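Local coordinates for argonaute protein (Marinitoga piezophila, PDB 5I4A), which uses short RNA guides bearing a 5'-hydroxyl to bind complementary target strands and cleave them, acting as an RNA-guided endonuclease on single-stranded DNA, at residues I366-D380 with F393-L407. Numbering follows the deposited sequence.
Sequences INQIEDNVMAIVLLD and FPDNLILQPILKEKL. With nucleotides of chain B.
Ile402 N donates to Val377 O in the parallel pairing of strands 374-379 and 398-403, one of seven backbone hydrogen bonds that run from Ile398 N on Val373 O to Lys404 N on Leu379 O (2.7 Å). Met374 runs outward: its CB lies by Gln400 CG, its chain then bends at chi2 (-66°), SD settles 3.6 Å from Ile398 CG2 and close to Gln400 CG, and CE ends 3.8 Å from Ile398 CD1. On the other face, Ala375 CB meets the edge of the Phe393 ring at CE2 (3.4 Å), and Leu399 CD1 lies over the ring centre while pressing tightly on Val377 CG2 (3.5 Å). Before the strands, Asn396 ND2 donates within its amide plane to Ile366 O (2.9 Å) and Ile369 O (3.0 Å), which fixes the amide rotation. A water joins Asp371 O, Val373 N and Asn396 O. Past the strands, Lys404 NZ makes a salt bridge with Asp380 OD1 from the anti side, tilted out of the carboxylate plane, while Asp380 OD2 is hydrogen-bonded to Ser303 OG. Leu403 N, at the N-cap of helix 404-409, donates to OP2 of A2 of chain B (2.6 Å) and Lys406 NZ to its OP1 and N7, gripping the phosphate between guide nucleotides U1 and A2 of chain B. In this beta-alpha-beta unit of the Mid domain, helix 387-392 packs on Leu379 and Leu399, helix 412-424 on Ile376 and Ile402, and strand 295-302 continues the sheet beyond strand 374-379.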
loop_
_atom_site.group_PDB
_atom_site.type_symbol
_atom_site.label_atom_id
_atom_site.label_comp_id
_atom_site.label_asym_id
_atom_site.label_seq_id
_atom_site.Cartn_x
_atom_site.Cartn_y
_atom_site.Cartn_z
ATOM N N ILE A 366 38.047 2.934 -10.225
ATOM C CA ILE A 366 36.694 3.059 -9.691
ATOM C C ILE A 366 36.519 4.400 -8.993
ATOM O O ILE A 366 35.496 5.077 -9.160
ATOM C CB ILE A 366 36.387 1.881 -8.747
ATOM C CG1 ILE A 366 36.365 0.566 -9.530
ATOM C CG2 ILE A 366 35.072 2.108 -8.013
ATOM C CD1 ILE A 366 36.353 -0.667 -8.651
ATOM N N ASN A 367 37.520 4.815 -8.214
ATOM C CA ASN A 367 37.398 6.053 -7.450
ATOM C C ASN A 367 37.344 7.273 -8.363
ATOM O O ASN A 367 36.638 8.244 -8.065
ATOM C CB ASN A 367 38.553 6.168 -6.457
ATOM C CG ASN A 367 38.527 7.466 -5.679
ATOM O OD1 ASN A 367 37.873 7.568 -4.641
ATOM N ND2 ASN A 367 39.244 8.468 -6.177
ATOM N N GLN A 368 38.076 7.249 -9.479
ATOM C CA GLN A 368 38.092 8.392 -10.385
ATOM C C GLN A 368 36.872 8.452 -11.292
ATOM O O GLN A 368 36.743 9.414 -12.057
ATOM C CB GLN A 368 39.369 8.394 -11.240
ATOM C CG GLN A 368 39.600 7.155 -12.106
ATOM C CD GLN A 368 38.814 7.156 -13.404
ATOM O OE1 GLN A 368 39.053 7.978 -14.288
ATOM N NE2 GLN A 368 37.875 6.224 -13.526
ATOM N N ILE A 369 35.983 7.458 -11.236
ATOM C CA ILE A 369 34.792 7.483 -12.077
ATOM C C ILE A 369 33.929 8.669 -11.681
ATOM O O ILE A 369 33.547 8.822 -10.514
ATOM C CB ILE A 369 34.017 6.168 -11.969
ATOM C CG1 ILE A 369 34.704 5.077 -12.795
ATOM C CG2 ILE A 369 32.573 6.364 -12.423
ATOM C CD1 ILE A 369 34.083 3.706 -12.640
ATOM N N GLU A 370 33.623 9.516 -12.652
ATOM C CA GLU A 370 32.745 10.657 -12.463
ATOM C C GLU A 370 31.511 10.483 -13.345
ATOM O O GLU A 370 31.381 9.504 -14.085
ATOM C CB GLU A 370 33.476 11.961 -12.784
ATOM C CG GLU A 370 34.898 12.040 -12.247
ATOM C CD GLU A 370 35.076 13.160 -11.244
ATOM O OE1 GLU A 370 34.066 13.583 -10.645
ATOM O OE2 GLU A 370 36.223 13.622 -11.058
ATOM N N ASP A 371 30.599 11.452 -13.249
ATOM C CA ASP A 371 29.378 11.486 -14.050
ATOM C C ASP A 371 28.488 10.278 -13.780
ATOM O O ASP A 371 28.657 9.581 -12.774
ATOM C CB ASP A 371 29.712 11.567 -15.541
ATOM C CG ASP A 371 30.851 12.520 -15.829
ATOM O OD1 ASP A 371 31.223 13.288 -14.917
ATOM O OD2 ASP A 371 31.378 12.500 -16.961
ATOM N N ASN A 372 27.535 10.026 -14.678
ATOM C CA ASN A 372 26.573 8.939 -14.526
ATOM C C ASN A 372 27.159 7.678 -15.148
ATOM O O ASN A 372 27.324 7.599 -16.370
ATOM C CB ASN A 372 25.245 9.297 -15.185
ATOM C CG ASN A 372 24.748 10.669 -14.779
ATOM O OD1 ASN A 372 24.658 10.984 -13.595
ATOM N ND2 ASN A 372 24.437 11.503 -15.770
ATOM N N VAL A 373 27.469 6.689 -14.314
ATOM C CA VAL A 373 27.988 5.408 -14.781
ATOM C C VAL A 373 27.204 4.308 -14.085
ATOM O O VAL A 373 27.150 4.262 -12.848
ATOM C CB VAL A 373 29.497 5.256 -14.516
ATOM C CG1 VAL A 373 29.959 3.846 -14.880
ATOM C CG2 VAL A 373 30.277 6.288 -15.315
ATOM N N MET A 374 26.598 3.432 -14.877
ATOM C CA MET A 374 25.822 2.323 -14.347
ATOM C C MET A 374 26.742 1.191 -13.914
ATOM O O MET A 374 27.688 0.833 -14.619
ATOM C CB MET A 374 24.842 1.813 -15.400
ATOM C CG MET A 374 23.950 2.891 -15.978
ATOM S SD MET A 374 22.842 3.555 -14.729
ATOM C CE MET A 374 22.280 5.034 -15.549
ATOM N N ALA A 375 26.456 0.620 -12.752
ATOM C CA ALA A 375 27.147 -0.573 -12.285
ATOM C C ALA A 375 26.215 -1.755 -12.529
ATOM O O ALA A 375 25.271 -1.988 -11.771
ATOM C CB ALA A 375 27.536 -0.448 -10.819
ATOM N N ILE A 376 26.475 -2.492 -13.608
ATOM C CA ILE A 376 25.734 -3.714 -13.918
ATOM C C ILE A 376 26.272 -4.810 -13.002
ATOM O O ILE A 376 27.343 -5.376 -13.243
ATOM C CB ILE A 376 25.853 -4.092 -15.396
ATOM C CG1 ILE A 376 25.216 -3.001 -16.267
ATOM C CG2 ILE A 376 25.190 -5.439 -15.658
ATOM C CD1 ILE A 376 25.599 -3.074 -17.729
ATOM N N VAL A 377 25.530 -5.105 -11.944
ATOM C CA VAL A 377 25.966 -6.017 -10.895
ATOM C C VAL A 377 25.157 -7.297 -11.038
ATOM O O VAL A 377 23.931 -7.288 -10.866
ATOM C CB VAL A 377 25.787 -5.401 -9.502
ATOM C CG1 VAL A 377 26.261 -6.364 -8.425
ATOM C CG2 VAL A 377 26.531 -4.077 -9.426
ATOM N N LEU A 378 25.834 -8.393 -11.366
ATOM C CA LEU A 378 25.161 -9.663 -11.588
ATOM C C LEU A 378 24.945 -10.371 -10.257
ATOM O O LEU A 378 25.907 -10.670 -9.539
ATOM C CB LEU A 378 25.969 -10.541 -12.542
ATOM C CG LEU A 378 25.876 -10.208 -14.032
ATOM C CD1 LEU A 378 26.734 -9.001 -14.395
ATOM C CD2 LEU A 378 26.262 -11.423 -14.865
ATOM N N LEU A 379 23.683 -10.627 -9.927
ATOM C CA LEU A 379 23.312 -11.354 -8.722
ATOM C C LEU A 379 23.117 -12.826 -9.057
ATOM O O LEU A 379 22.480 -13.163 -10.058
ATOM C CB LEU A 379 22.029 -10.784 -8.113
ATOM C CG LEU A 379 21.936 -9.270 -7.905
ATOM C CD1 LEU A 379 20.562 -8.888 -7.383
ATOM C CD2 LEU A 379 23.025 -8.769 -6.965
ATOM N N ASP A 380 23.669 -13.700 -8.214
ATOM C CA ASP A 380 23.517 -15.135 -8.433
ATOM C C ASP A 380 22.083 -15.593 -8.206
ATOM O O ASP A 380 21.615 -16.524 -8.870
ATOM C CB ASP A 380 24.468 -15.905 -7.520
ATOM C CG ASP A 380 25.909 -15.803 -7.969
ATOM O OD1 ASP A 380 26.175 -16.037 -9.166
ATOM O OD2 ASP A 380 26.773 -15.478 -7.127
ATOM N N PHE A 393 28.244 -0.168 -1.529
ATOM C CA PHE A 393 28.653 0.090 -2.896
ATOM C C PHE A 393 29.222 1.502 -3.028
ATOM O O PHE A 393 28.799 2.417 -2.315
ATOM C CB PHE A 393 27.474 -0.085 -3.842
ATOM C CG PHE A 393 27.848 -0.709 -5.144
ATOM C CD1 PHE A 393 28.194 -2.048 -5.210
ATOM C CD2 PHE A 393 27.863 0.042 -6.304
ATOM C CE1 PHE A 393 28.544 -2.626 -6.408
ATOM C CE2 PHE A 393 28.216 -0.528 -7.500
ATOM C CZ PHE A 393 28.555 -1.864 -7.556
ATOM N N PRO A 394 30.193 1.700 -3.921
ATOM C CA PRO A 394 30.735 3.048 -4.134
ATOM C C PRO A 394 29.634 4.019 -4.536
ATOM O O PRO A 394 28.805 3.723 -5.401
ATOM C CB PRO A 394 31.758 2.847 -5.259
ATOM C CG PRO A 394 32.133 1.403 -5.181
ATOM C CD PRO A 394 30.898 0.685 -4.725
ATOM N N ASP A 395 29.628 5.186 -3.893
ATOM C CA ASP A 395 28.543 6.140 -4.072
ATOM C C ASP A 395 28.621 6.895 -5.390
ATOM O O ASP A 395 27.633 7.517 -5.789
ATOM C CB ASP A 395 28.521 7.134 -2.908
ATOM C CG ASP A 395 28.252 6.461 -1.578
ATOM O OD1 ASP A 395 27.470 5.487 -1.548
ATOM O OD2 ASP A 395 28.829 6.900 -0.561
ATOM N N ASN A 396 29.761 6.858 -6.075
ATOM C CA ASN A 396 29.867 7.513 -7.372
ATOM C C ASN A 396 29.349 6.648 -8.514
ATOM O O ASN A 396 29.423 7.069 -9.673
ATOM C CB ASN A 396 31.319 7.924 -7.638
ATOM C CG ASN A 396 32.283 6.759 -7.558
ATOM O OD1 ASN A 396 32.081 5.819 -6.789
ATOM N ND2 ASN A 396 33.345 6.815 -8.355
ATOM N N LEU A 397 28.821 5.463 -8.222
ATOM C CA LEU A 397 28.254 4.580 -9.229
ATOM C C LEU A 397 26.753 4.434 -9.019
ATOM O O LEU A 397 26.261 4.454 -7.889
ATOM C CB LEU A 397 28.908 3.195 -9.184
ATOM C CG LEU A 397 30.423 3.133 -9.390
ATOM C CD1 LEU A 397 30.925 1.714 -9.190
ATOM C CD2 LEU A 397 30.796 3.643 -10.771
ATOM N N ILE A 398 26.032 4.283 -10.127
ATOM C CA ILE A 398 24.589 4.073 -10.107
ATOM C C ILE A 398 24.365 2.564 -10.084
ATOM O O ILE A 398 24.524 1.883 -11.100
ATOM C CB ILE A 398 23.904 4.732 -11.306
ATOM C CG1 ILE A 398 24.196 6.234 -11.327
ATOM C CG2 ILE A 398 22.399 4.487 -11.264
ATOM C CD1 ILE A 398 23.652 6.948 -12.550
ATOM N N LEU A 399 23.993 2.045 -8.919
ATOM C CA LEU A 399 23.858 0.607 -8.728
ATOM C C LEU A 399 22.689 0.072 -9.549
ATOM O O LEU A 399 21.548 0.521 -9.389
ATOM C CB LEU A 399 23.671 0.306 -7.242
ATOM C CG LEU A 399 23.530 -1.143 -6.780
ATOM C CD1 LEU A 399 24.632 -1.988 -7.369
ATOM C CD2 LEU A 399 23.567 -1.205 -5.265
ATOM N N GLN A 400 22.973 -0.888 -10.432
ATOM C CA GLN A 400 21.972 -1.464 -11.330
ATOM C C GLN A 400 22.085 -2.982 -11.307
ATOM O O GLN A 400 22.619 -3.592 -12.244
ATOM C CB GLN A 400 22.130 -0.926 -12.754
ATOM C CG GLN A 400 21.786 0.554 -12.914
ATOM C CD GLN A 400 20.295 0.833 -12.777
ATOM O OE1 GLN A 400 19.486 -0.090 -12.689
ATOM N NE2 GLN A 400 19.930 2.110 -12.761
ATOM N N PRO A 401 21.569 -3.630 -10.265
ATOM C CA PRO A 401 21.682 -5.089 -10.175
ATOM C C PRO A 401 20.727 -5.788 -11.131
ATOM O O PRO A 401 19.686 -5.253 -11.517
ATOM C CB PRO A 401 21.321 -5.392 -8.715
ATOM C CG PRO A 401 21.214 -4.036 -8.023
ATOM C CD PRO A 401 20.881 -3.059 -9.099
ATOM N N ILE A 402 21.099 -7.009 -11.508
ATOM C CA ILE A 402 20.255 -7.840 -12.363
ATOM C C ILE A 402 20.563 -9.304 -12.075
ATOM O O ILE A 402 21.719 -9.678 -11.854
ATOM C CB ILE A 402 20.442 -7.497 -13.859
ATOM C CG1 ILE A 402 19.519 -8.360 -14.727
ATOM C CG2 ILE A 402 21.901 -7.653 -14.280
ATOM C CD1 ILE A 402 19.455 -7.935 -16.176
ATOM N N LEU A 403 19.517 -10.125 -12.062
ATOM C CA LEU A 403 19.677 -11.545 -11.788
ATOM C C LEU A 403 20.444 -12.231 -12.912
ATOM O O LEU A 403 20.163 -12.016 -14.096
ATOM C CB LEU A 403 18.308 -12.199 -11.597
ATOM C CG LEU A 403 17.516 -11.689 -10.392
ATOM C CD1 LEU A 403 16.145 -12.342 -10.324
ATOM C CD2 LEU A 403 18.297 -11.940 -9.112
ATOM N N LYS A 404 21.420 -13.058 -12.529
ATOM C CA LYS A 404 22.207 -13.807 -13.506
ATOM C C LYS A 404 21.315 -14.619 -14.436
ATOM O O LYS A 404 21.577 -14.703 -15.641
ATOM C CB LYS A 404 23.207 -14.714 -12.780
ATOM C CG LYS A 404 23.351 -16.115 -13.373
ATOM C CD LYS A 404 24.317 -16.978 -12.565
ATOM C CE LYS A 404 23.693 -17.465 -11.262
ATOM N NZ LYS A 404 24.681 -18.185 -10.407
ATOM N N GLU A 405 20.240 -15.208 -13.899
ATOM C CA GLU A 405 19.364 -16.036 -14.724
ATOM C C GLU A 405 18.664 -15.223 -15.803
ATOM O O GLU A 405 18.385 -15.745 -16.887
ATOM C CB GLU A 405 18.326 -16.759 -13.861
ATOM C CG GLU A 405 17.749 -15.947 -12.716
ATOM C CD GLU A 405 18.528 -16.136 -11.434
ATOM O OE1 GLU A 405 19.729 -15.784 -11.404
ATOM O OE2 GLU A 405 17.941 -16.655 -10.461
ATOM N N LYS A 406 18.366 -13.953 -15.531
ATOM C CA LYS A 406 17.719 -13.123 -16.538
ATOM C C LYS A 406 18.693 -12.637 -17.601
ATOM O O LYS A 406 18.259 -12.278 -18.701
ATOM C CB LYS A 406 17.016 -11.940 -15.871
ATOM C CG LYS A 406 15.877 -12.372 -14.961
ATOM C CD LYS A 406 15.178 -11.189 -14.312
ATOM C CE LYS A 406 14.075 -11.661 -13.374
ATOM N NZ LYS A 406 13.228 -10.536 -12.887
ATOM N N LEU A 407 19.994 -12.620 -17.306
ATOM C CA LEU A 407 20.982 -12.414 -18.358
ATOM C C LEU A 407 21.246 -13.693 -19.138
ATOM O O LEU A 407 21.644 -13.630 -20.304
ATOM C CB LEU A 407 22.293 -11.881 -17.775
ATOM C CG LEU A 407 22.360 -10.372 -17.535
ATOM C CD1 LEU A 407 23.793 -9.928 -17.289
ATOM C CD2 LEU A 407 21.758 -9.625 -18.712
ATOM P P A B 2 16.165 -8.435 -11.649
ATOM O OP1 A B 2 14.941 -9.152 -11.226
ATOM O OP2 A B 2 17.156 -9.115 -12.519
ATOM O "O5'" A B 2 15.685 -7.105 -12.382
ATOM C "C5'" A B 2 16.611 -6.126 -12.830
ATOM C "C4'" A B 2 15.929 -5.118 -13.715
ATOM O "O4'" A B 2 15.560 -5.758 -14.966
ATOM C "C3'" A B 2 14.618 -4.567 -13.175
ATOM O "O3'" A B 2 14.795 -3.494 -12.267
ATOM C "C2'" A B 2 13.863 -4.194 -14.442
ATOM O "O2'" A B 2 14.343 -2.972 -14.980
ATOM C "C1'" A B 2 14.280 -5.329 -15.372
ATOM N N9 A B 2 13.366 -6.482 -15.264
ATOM C C8 A B 2 13.605 -7.683 -14.646
ATOM N N7 A B 2 12.601 -8.525 -14.710
ATOM C C5 A B 2 11.632 -7.822 -15.418
ATOM C C6 A B 2 10.328 -8.154 -15.824
ATOM N N6 A B 2 9.747 -9.330 -15.565
ATOM N N1 A B 2 9.631 -7.223 -16.512
ATOM C C2 A B 2 10.211 -6.047 -16.774
ATOM N N3 A B 2 11.430 -5.624 -16.441
ATOM C C4 A B 2 12.093 -6.568 -15.762
ATOM O "O5'" U B 1 15.510 -4.469 -8.136
ATOM C "C5'" U B 1 16.774 -4.550 -8.786
ATOM C "C4'" U B 1 17.256 -5.977 -8.906
ATOM O "O4'" U B 1 17.620 -6.470 -7.589
ATOM C "C3'" U B 1 16.244 -6.967 -9.477
ATOM O "O3'" U B 1 16.904 -7.907 -10.324
ATOM C "C2'" U B 1 15.704 -7.675 -8.237
ATOM O "O2'" U B 1 15.252 -8.993 -8.471
ATOM C "C1'" U B 1 16.911 -7.659 -7.302
ATOM N N1 U B 1 16.530 -7.616 -5.884
ATOM C C2 U B 1 16.988 -8.592 -5.018
ATOM O O2 U B 1 17.714 -9.508 -5.371
ATOM N N3 U B 1 16.564 -8.452 -3.717
ATOM C C4 U B 1 15.743 -7.457 -3.214
ATOM O O4 U B 1 15.442 -7.455 -2.021
ATOM C C5 U B 1 15.313 -6.491 -4.175
ATOM C C6 U B 1 15.711 -6.606 -5.443
HETATM O O HOH W 1 27.547 7.478 -11.386
#